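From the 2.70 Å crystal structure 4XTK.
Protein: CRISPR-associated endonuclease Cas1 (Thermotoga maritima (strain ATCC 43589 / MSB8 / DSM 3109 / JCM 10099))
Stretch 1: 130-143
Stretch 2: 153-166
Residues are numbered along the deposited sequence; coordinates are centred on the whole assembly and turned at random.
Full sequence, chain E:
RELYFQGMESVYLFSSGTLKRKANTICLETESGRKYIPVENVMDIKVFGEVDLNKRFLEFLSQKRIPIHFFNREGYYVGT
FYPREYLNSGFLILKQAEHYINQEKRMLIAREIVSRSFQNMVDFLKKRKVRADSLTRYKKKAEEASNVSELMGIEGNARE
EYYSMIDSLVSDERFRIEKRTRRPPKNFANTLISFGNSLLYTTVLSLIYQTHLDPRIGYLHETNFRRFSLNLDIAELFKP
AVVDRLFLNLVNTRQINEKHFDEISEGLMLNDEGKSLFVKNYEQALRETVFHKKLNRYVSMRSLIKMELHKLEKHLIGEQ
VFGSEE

Stretch 1 130-143: VRADSLTRYKKKAE
Stretch 2, residues 153-166: GIEGNAREEYYSMI

The contact centres on Tyr138, whose side chain sits as a knob among Ile154, Asn157, Ala158 and Glu161. Its rotamer is m, with chi1 -61° and chi2 -77°. This lays one ring face over the backbone of the second stretch. Ala158 CA lies 4.0 Å from the centroid of the Tyr138 ring and 9° off the normal, a CH-pi contact. Tyr138 CG is 3.9 Å from Ala158 CB, an apolar contact. Tyr138 CE1 reaches Asn157 CB at 3.8 Å, and Tyr138 CE2 reaches Glu161 CB at 3.9 Å.

Two helices carry this centre. Residues 153-166 are helical throughout, in a helix that begins earlier in the chain. Residues 136-143 are helical and the helix runs on. The axes are antiparallel, at 173°, and approach to 9.6 Å. The register is set by Tyr138 CA and Ala158 CA, 6.0 Å apart. Each helix is held by its own i to i+4 bonds, such as Ala142 N to Tyr138 O at 2.9 Å and Tyr162 N to Ala158 O at 2.8 Å.

Toward the C-terminal end of stretch 1, Ile154 (chi1 -64°, m; chi2 164°, t) points its CA-to-CB bond toward stretch 1 and packs on the helix there. Ile154 CG2 is 3.6 Å from Tyr138 O and 4.4 Å from Ala142 CB. Ile154 CD1 is 3.6 Å from Lys141 O. Lys141 is modelled only as far as CD.

Toward the other end, Leu135 (chi1 -73°, m; chi2 -178°, t) starts sideways, but its end comes nearer. Leu135 CD2 is 3.6 Å from Ala158 O, and 4.4 Å from both Ala158 CB and Tyr162 CB. These are van der Waals contacts.

Before the helix, the chain is extended at Val130 (phi/psi -112/143) and Arg131 (-69/124), then turns at Ala132 (-101/1). Val130 CA and Met165 CA are 7.3 Å apart. Met165 has all three chi angles in m, which brings Met165 CE to 3.6 Å from both Val130 CG1 (Val130 chi1 172°, t) and Arg131 O.

The polar edge is thin, with no clear hydrogen bond across the stretches. Ser134 (chi1 57°, p) points toward the second helix, and Ser134 OG lies 3.3 Å from Glu161 OE2. Glu161 has chi1 171° (t) and chi2 62° (p). Some definite polar pairings lie within one stretch, and Arg159 NH2 and Tyr162 OH also bond elsewhere in the structure. Thr136 OG1 donates to Asp133 O at 3.0 Å. Arg159 NH2 and Glu155 OE2 form a salt bridge at 2.7 Å; both CA-to-CB bonds point away from stretch 1.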

ATOM      1  N   VAL E 130       8.087 -41.972  11.768  1.00 64.01           N
ATOM      2  CA  VAL E 130       8.690 -41.489  13.004  1.00 62.30           C
ATOM      3  C   VAL E 130       7.592 -41.273  14.051  1.00 67.05           C
ATOM      4  O   VAL E 130       6.486 -40.852  13.708  1.00 62.30           O
ATOM      5  CB  VAL E 130       9.466 -40.170  12.762  1.00 60.35           C
ATOM      6  CG1 VAL E 130       9.942 -39.559  14.074  1.00 64.73           C
ATOM      7  CG2 VAL E 130      10.633 -40.402  11.818  1.00 55.49           C
ATOM      8  N   ARG E 131       7.890 -41.565  15.318  1.00 72.14           N
ATOM      9  CA  ARG E 131       6.917 -41.388  16.400  1.00 76.24           C
ATOM     10  C   ARG E 131       6.623 -39.912  16.661  1.00 66.44           C
ATOM     11  O   ARG E 131       7.531 -39.121  16.899  1.00 63.00           O
ATOM     12  CB  ARG E 131       7.425 -42.043  17.687  1.00 87.70           C
ATOM     13  CG  ARG E 131       8.120 -43.375  17.468  1.00101.98           C
ATOM     14  CD  ARG E 131       7.471 -44.471  18.296  1.00119.47           C
ATOM     15  NE  ARG E 131       7.829 -44.382  19.710  1.00128.56           N
ATOM     16  CZ  ARG E 131       6.948 -44.397  20.706  1.00128.48           C
ATOM     17  NH1 ARG E 131       5.649 -44.484  20.445  1.00134.98           N
ATOM     18  NH2 ARG E 131       7.366 -44.316  21.961  1.00118.82           N
ATOM     19  N   ALA E 132       5.350 -39.538  16.581  1.00 66.31           N
ATOM     20  CA  ALA E 132       4.939 -38.155  16.820  1.00 60.75           C
ATOM     21  C   ALA E 132       4.345 -37.918  18.215  1.00 59.49           C
ATOM     22  O   ALA E 132       3.932 -36.802  18.533  1.00 63.90           O
ATOM     23  CB  ALA E 132       3.947 -37.718  15.746  1.00 57.68           C
ATOM     24  N   ASP E 133       4.294 -38.962  19.039  1.00 66.79           N
ATOM     25  CA  ASP E 133       3.566 -38.904  20.310  1.00 74.28           C
ATOM     26  C   ASP E 133       4.118 -37.860  21.285  1.00 79.27           C
ATOM     27  O   ASP E 133       3.373 -37.329  22.110  1.00 83.08           O
ATOM     28  CB  ASP E 133       3.550 -40.284  20.985  1.00 80.37           C
ATOM     29  CG  ASP E 133       4.941 -40.799  21.310  1.00 93.91           C
ATOM     30  OD1 ASP E 133       5.926 -40.256  20.770  1.00 96.10           O
ATOM     31  OD2 ASP E 133       5.050 -41.756  22.106  1.00105.06           O
ATOM     32  N   SER E 134       5.411 -37.561  21.186  1.00 62.26           N
ATOM     33  CA  SER E 134       6.034 -36.580  22.068  1.00 62.28           C
ATOM     34  C   SER E 134       5.352 -35.219  21.937  1.00 69.26           C
ATOM     35  O   SER E 134       5.278 -34.452  22.901  1.00 84.20           O
ATOM     36  CB  SER E 134       7.527 -36.452  21.768  1.00 59.31           C
ATOM     37  OG  SER E 134       7.744 -36.098  20.416  1.00 80.06           O
ATOM     38  N   LEU E 135       4.834 -34.945  20.743  1.00 57.60           N
ATOM     39  CA  LEU E 135       4.191 -33.676  20.439  1.00 55.75           C
ATOM     40  C   LEU E 135       2.841 -33.497  21.125  1.00 58.70           C
ATOM     41  O   LEU E 135       2.322 -32.385  21.191  1.00 54.59           O
ATOM     42  CB  LEU E 135       4.013 -33.531  18.926  1.00 53.74           C
ATOM     43  CG  LEU E 135       5.288 -33.258  18.130  1.00 55.17           C
ATOM     44  CD1 LEU E 135       4.982 -33.087  16.642  1.00 54.16           C
ATOM     45  CD2 LEU E 135       5.994 -32.029  18.686  1.00 55.58           C
ATOM     46  N   THR E 136       2.274 -34.585  21.638  1.00 60.82           N
ATOM     47  CA  THR E 136       0.941 -34.532  22.235  1.00 62.41           C
ATOM     48  C   THR E 136       0.867 -33.552  23.407  1.00 70.76           C
ATOM     49  O   THR E 136      -0.115 -32.819  23.547  1.00 67.66           O
ATOM     50  CB  THR E 136       0.484 -35.915  22.709  1.00 66.99           C
ATOM     51  OG1 THR E 136       0.499 -36.823  21.604  1.00 82.90           O
ATOM     52  CG2 THR E 136      -0.922 -35.847  23.260  1.00 70.00           C
ATOM     53  N   ARG E 137       1.910 -33.529  24.233  1.00 69.02           N
ATOM     54  CA  ARG E 137       1.941 -32.654  25.407  1.00 72.96           C
ATOM     55  C   ARG E 137       1.806 -31.182  25.011  1.00 74.21           C
ATOM     56  O   ARG E 137       1.187 -30.389  25.724  1.00 71.53           O
ATOM     57  CB  ARG E 137       3.231 -32.864  26.210  1.00 84.36           C
ATOM     58  CG  ARG E 137       3.353 -31.956  27.443  1.00 98.27           C
ATOM     59  CD  ARG E 137       4.774 -31.923  27.991  1.00103.99           C
ATOM     60  NE  ARG E 137       5.410 -30.618  27.836  1.00103.56           N
ATOM     61  CZ  ARG E 137       6.676 -30.447  27.472  1.00102.23           C
ATOM     62  NH1 ARG E 137       7.441 -31.500  27.213  1.00 92.01           N
ATOM     63  NH2 ARG E 137       7.172 -29.222  27.355  1.00108.99           N
ATOM     64  N   TYR E 138       2.378 -30.828  23.864  1.00 56.97           N
ATOM     65  CA  TYR E 138       2.342 -29.453  23.394  1.00 53.74           C
ATOM     66  C   TYR E 138       0.972 -29.096  22.846  1.00 70.19           C
ATOM     67  O   TYR E 138       0.508 -27.972  23.021  1.00 68.11           O
ATOM     68  CB  TYR E 138       3.412 -29.218  22.333  1.00 55.11           C
ATOM     69  CG  TYR E 138       4.814 -29.448  22.839  1.00 60.69           C
ATOM     70  CD1 TYR E 138       5.449 -28.501  23.631  1.00 69.80           C
ATOM     71  CD2 TYR E 138       5.504 -30.612  22.526  1.00 63.66           C
ATOM     72  CE1 TYR E 138       6.731 -28.708  24.099  1.00 76.60           C
ATOM     73  CE2 TYR E 138       6.786 -30.826  22.992  1.00 68.62           C
ATOM     74  CZ  TYR E 138       7.394 -29.871  23.778  1.00 76.88           C
ATOM     75  OH  TYR E 138       8.669 -30.076  24.242  1.00 85.42           O
ATOM     76  N   LYS E 139       0.326 -30.053  22.185  1.00 65.67           N
ATOM     77  CA  LYS E 139      -1.034 -29.842  21.706  1.00 64.60           C
ATOM     78  C   LYS E 139      -1.956 -29.503  22.882  1.00 61.09           C
ATOM     79  O   LYS E 139      -2.737 -28.560  22.806  1.00 57.54           O
ATOM     80  CB  LYS E 139      -1.547 -31.072  20.957  1.00 56.42           C
ATOM     81  N   LYS E 140      -1.837 -30.250  23.976  1.00 61.24           N
ATOM     82  CA  LYS E 140      -2.670 -30.011  25.146  1.00 82.75           C
ATOM     83  C   LYS E 140      -2.346 -28.661  25.788  1.00 85.73           C
ATOM     84  O   LYS E 140      -3.252 -27.911  26.146  1.00 76.61           O
ATOM     85  CB  LYS E 140      -2.506 -31.139  26.167  1.00 69.01           C
ATOM     86  CG  LYS E 140      -3.709 -31.318  27.085  1.00 73.64           C
ATOM     87  N   LYS E 141      -1.058 -28.354  25.924  1.00 87.70           N
ATOM     88  CA  LYS E 141      -0.622 -27.062  26.457  1.00 83.66           C
ATOM     89  C   LYS E 141      -1.194 -25.897  25.642  1.00 76.18           C
ATOM     90  O   LYS E 141      -1.676 -24.906  26.202  1.00 79.85           O
ATOM     91  CB  LYS E 141       0.909 -26.982  26.485  1.00 81.63           C
ATOM     92  CG  LYS E 141       1.528 -27.209  27.855  1.00 79.94           C
ATOM     93  CD  LYS E 141       1.390 -25.976  28.738  1.00 79.67           C
ATOM     94  N   ALA E 142      -1.141 -26.034  24.320  1.00 62.68           N
ATOM     95  CA  ALA E 142      -1.690 -25.040  23.405  1.00 56.62           C
ATOM     96  C   ALA E 142      -3.183 -24.810  23.638  1.00 67.67           C
ATOM     97  O   ALA E 142      -3.668 -23.682  23.568  1.00 79.22           O
ATOM     98  CB  ALA E 142      -1.443 -25.467  21.969  1.00 48.97           C
ATOM     99  N   GLU E 143      -3.909 -25.887  23.912  1.00 56.83           N
ATOM    100  CA  GLU E 143      -5.338 -25.797  24.178  1.00 72.69           C
ATOM    101  C   GLU E 143      -5.643 -25.117  25.519  1.00 76.93           C
ATOM    102  O   GLU E 143      -6.632 -24.394  25.634  1.00 80.90           O
ATOM    103  CB  GLU E 143      -5.971 -27.192  24.138  1.00 79.02           C
ATOM    104  CG  GLU E 143      -5.826 -27.892  22.797  1.00 81.22           C
ATOM    105  CD  GLU E 143      -6.515 -29.244  22.762  1.00 95.73           C
ATOM    106  OE1 GLU E 143      -6.219 -30.089  23.635  1.00100.08           O
ATOM    107  OE2 GLU E 143      -7.349 -29.462  21.858  1.00102.73           O
ATOM    108  N   GLY E 153       5.262 -19.313  22.610  1.00 51.36           N
ATOM    109  CA  GLY E 153       6.304 -20.049  23.298  1.00 53.57           C
ATOM    110  C   GLY E 153       6.124 -21.546  23.155  1.00 57.37           C
ATOM    111  O   GLY E 153       7.081 -22.272  22.882  1.00 62.66           O
ATOM    112  N   ILE E 154       4.889 -22.002  23.337  1.00 55.51           N
ATOM    113  CA  ILE E 154       4.556 -23.416  23.223  1.00 57.78           C
ATOM    114  C   ILE E 154       4.815 -23.925  21.806  1.00 58.34           C
ATOM    115  O   ILE E 154       5.348 -25.019  21.619  1.00 61.83           O
ATOM    116  CB  ILE E 154       3.086 -23.670  23.609  1.00 54.92           C
ATOM    117  CG1 ILE E 154       2.860 -23.315  25.082  1.00 60.66           C
ATOM    118  CG2 ILE E 154       2.700 -25.118  23.363  1.00 48.05           C
ATOM    119  CD1 ILE E 154       1.394 -23.164  25.469  1.00 56.83           C
ATOM    120  N   GLU E 155       4.453 -23.120  20.813  1.00 51.62           N
ATOM    121  CA  GLU E 155       4.641 -23.501  19.420  1.00 57.29           C
ATOM    122  C   GLU E 155       6.131 -23.662  19.118  1.00 51.11           C
ATOM    123  O   GLU E 155       6.553 -24.672  18.550  1.00 50.49           O
ATOM    124  CB  GLU E 155       3.994 -22.469  18.488  1.00 67.56           C
ATOM    125  CG  GLU E 155       3.610 -23.005  17.109  1.00 70.45           C
ATOM    126  CD  GLU E 155       4.756 -22.934  16.117  1.00 74.81           C
ATOM    127  OE1 GLU E 155       5.739 -22.214  16.396  1.00 73.74           O
ATOM    128  OE2 GLU E 155       4.675 -23.595  15.059  1.00 80.47           O
ATOM    129  N   GLY E 156       6.923 -22.672  19.516  1.00 47.16           N
ATOM    130  CA  GLY E 156       8.365 -22.740  19.352  1.00 44.65           C
ATOM    131  C   GLY E 156       8.978 -23.994  19.954  1.00 46.10           C
ATOM    132  O   GLY E 156       9.788 -24.664  19.315  1.00 52.67           O
ATOM    133  N   ASN E 157       8.587 -24.315  21.184  1.00 47.98           N
ATOM    134  CA  ASN E 157       9.107 -25.490  21.866  1.00 48.98           C
ATOM    135  C   ASN E 157       8.698 -26.776  21.157  1.00 46.55           C
ATOM    136  O   ASN E 157       9.488 -27.717  21.058  1.00 47.54           O
ATOM    137  CB  ASN E 157       8.641 -25.518  23.327  1.00 57.79           C
ATOM    138  CG  ASN E 157       9.194 -24.361  24.140  1.00 64.42           C
ATOM    139  OD1 ASN E 157      10.271 -23.839  23.850  1.00 63.66           O
ATOM    140  ND2 ASN E 157       8.460 -23.961  25.172  1.00 68.75           N
ATOM    141  N   ALA E 158       7.461 -26.807  20.665  1.00 44.21           N
ATOM    142  CA  ALA E 158       6.975 -27.922  19.859  1.00 42.97           C
ATOM    143  C   ALA E 158       7.840 -28.104  18.621  1.00 42.54           C
ATOM    144  O   ALA E 158       8.217 -29.220  18.269  1.00 44.05           O
ATOM    145  CB  ALA E 158       5.528 -27.703  19.455  1.00 43.51           C
ATOM    146  N   ARG E 159       8.147 -26.991  17.965  1.00 43.36           N
ATOM    147  CA  ARG E 159       8.982 -27.013  16.775  1.00 45.81           C
ATOM    148  C   ARG E 159      10.352 -27.619  17.091  1.00 52.21           C
ATOM    149  O   ARG E 159      10.861 -28.454  16.333  1.00 45.94           O
ATOM    150  CB  ARG E 159       9.131 -25.602  16.206  1.00 48.29           C
ATOM    151  CG  ARG E 159       9.882 -25.523  14.887  1.00 53.54           C
ATOM    152  CD  ARG E 159       9.001 -25.890  13.708  1.00 42.33           C
ATOM    153  NE  ARG E 159       7.828 -25.026  13.605  1.00 45.99           N
ATOM    154  CZ  ARG E 159       6.817 -25.235  12.767  1.00 50.28           C
ATOM    155  NH1 ARG E 159       6.832 -26.281  11.949  1.00 57.84           N
ATOM    156  NH2 ARG E 159       5.787 -24.399  12.751  1.00 51.74           N
ATOM    157  N   GLU E 160      10.934 -27.212  18.219  1.00 52.28           N
ATOM    158  CA  GLU E 160      12.272 -27.668  18.588  1.00 48.46           C
ATOM    159  C   GLU E 160      12.288 -29.172  18.863  1.00 48.73           C
ATOM    160  O   GLU E 160      13.230 -29.870  18.485  1.00 50.45           O
ATOM    161  CB  GLU E 160      12.786 -26.899  19.801  1.00 48.00           C
ATOM    162  N   GLU E 161      11.239 -29.666  19.511  1.00 43.29           N
ATOM    163  CA  GLU E 161      11.086 -31.098  19.742  1.00 45.67           C
ATOM    164  C   GLU E 161      10.877 -31.830  18.418  1.00 47.06           C
ATOM    165  O   GLU E 161      11.412 -32.920  18.187  1.00 48.57           O
ATOM    166  CB  GLU E 161       9.917 -31.364  20.693  1.00 47.55           C
ATOM    167  CG  GLU E 161       9.548 -32.821  20.833  1.00 50.12           C
ATOM    168  CD  GLU E 161      10.682 -33.646  21.400  1.00 75.33           C
ATOM    169  OE1 GLU E 161      11.503 -33.081  22.153  1.00 79.04           O
ATOM    170  OE2 GLU E 161      10.757 -34.857  21.094  1.00 68.94           O
ATOM    171  N   TYR E 162      10.084 -31.213  17.553  1.00 46.17           N
ATOM    172  CA  TYR E 162       9.826 -31.738  16.231  1.00 49.17           C
ATOM    173  C   TYR E 162      11.129 -31.860  15.445  1.00 51.24           C
ATOM    174  O   TYR E 162      11.370 -32.870  14.782  1.00 50.62           O
ATOM    175  CB  TYR E 162       8.825 -30.834  15.513  1.00 48.65           C
ATOM    176  CG  TYR E 162       8.834 -30.937  14.013  1.00 48.88           C
ATOM    177  CD1 TYR E 162       8.070 -31.891  13.359  1.00 50.87           C
ATOM    178  CD2 TYR E 162       9.595 -30.066  13.247  1.00 44.63           C
ATOM    179  CE1 TYR E 162       8.074 -31.982  11.982  1.00 54.96           C
ATOM    180  CE2 TYR E 162       9.608 -30.150  11.873  1.00 47.22           C
ATOM    181  CZ  TYR E 162       8.844 -31.107  11.246  1.00 49.79           C
ATOM    182  OH  TYR E 162       8.850 -31.186   9.881  1.00 43.28           O
ATOM    183  N   TYR E 163      11.973 -30.837  15.542  1.00 48.13           N
ATOM    184  CA  TYR E 163      13.264 -30.834  14.859  1.00 44.50           C
ATOM    185  C   TYR E 163      14.197 -31.939  15.369  1.00 47.09           C
ATOM    186  O   TYR E 163      14.954 -32.527  14.591  1.00 52.17           O
ATOM    187  CB  TYR E 163      13.933 -29.466  15.003  1.00 47.08           C
ATOM    188  CG  TYR E 163      13.489 -28.471  13.958  1.00 51.81           C
ATOM    189  CD1 TYR E 163      13.330 -28.857  12.634  1.00 45.20           C
ATOM    190  CD2 TYR E 163      13.219 -27.146  14.293  1.00 56.34           C
ATOM    191  CE1 TYR E 163      12.922 -27.954  11.668  1.00 45.65           C
ATOM    192  CE2 TYR E 163      12.810 -26.234  13.330  1.00 50.58           C
ATOM    193  CZ  TYR E 163      12.663 -26.646  12.019  1.00 51.09           C
ATOM    194  OH  TYR E 163      12.258 -25.757  11.050  1.00 64.16           O
ATOM    195  N   SER E 164      14.132 -32.225  16.666  1.00 47.80           N
ATOM    196  CA  SER E 164      14.905 -33.319  17.244  1.00 59.77           C
ATOM    197  C   SER E 164      14.453 -34.652  16.672  1.00 55.93           C
ATOM    198  O   SER E 164      15.265 -35.554  16.477  1.00 62.40           O
ATOM    199  CB  SER E 164      14.779 -33.341  18.769  1.00 68.39           C
ATOM    200  OG  SER E 164      15.451 -32.238  19.352  1.00 77.08           O
ATOM    201  N   MET E 165      13.157 -34.777  16.399  1.00 50.82           N
ATOM    202  CA  MET E 165      12.635 -36.011  15.828  1.00 52.60           C
ATOM    203  C   MET E 165      13.038 -36.111  14.364  1.00 56.79           C
ATOM    204  O   MET E 165      13.229 -37.206  13.840  1.00 62.37           O
ATOM    205  CB  MET E 165      11.114 -36.091  15.974  1.00 54.00           C
ATOM    206  CG  MET E 165      10.606 -36.082  17.417  1.00 55.05           C
ATOM    207  SD  MET E 165      11.310 -37.387  18.453  1.00 58.99           S
ATOM    208  CE  MET E 165      11.042 -38.842  17.446  1.00 56.16           C
ATOM    209  N   ILE E 166      13.177 -34.960  13.713  1.00 58.23           N
ATOM    210  CA  ILE E 166      13.595 -34.907  12.313  1.00 58.15           C
ATOM    211  C   ILE E 166      15.029 -35.407  12.164  1.00 62.06           C
ATOM    212  O   ILE E 166      15.382 -36.018  11.159  1.00 62.42           O
ATOM    213  CB  ILE E 166      13.480 -33.471  11.746  1.00 53.46           C
ATOM    214  CG1 ILE E 166      12.014 -33.068  11.614  1.00 57.67           C
ATOM    215  CG2 ILE E 166      14.148 -33.359  10.395  1.00 53.61           C
ATOM    216  CD1 ILE E 166      11.226 -33.967  10.710  1.00 57.28           C
TER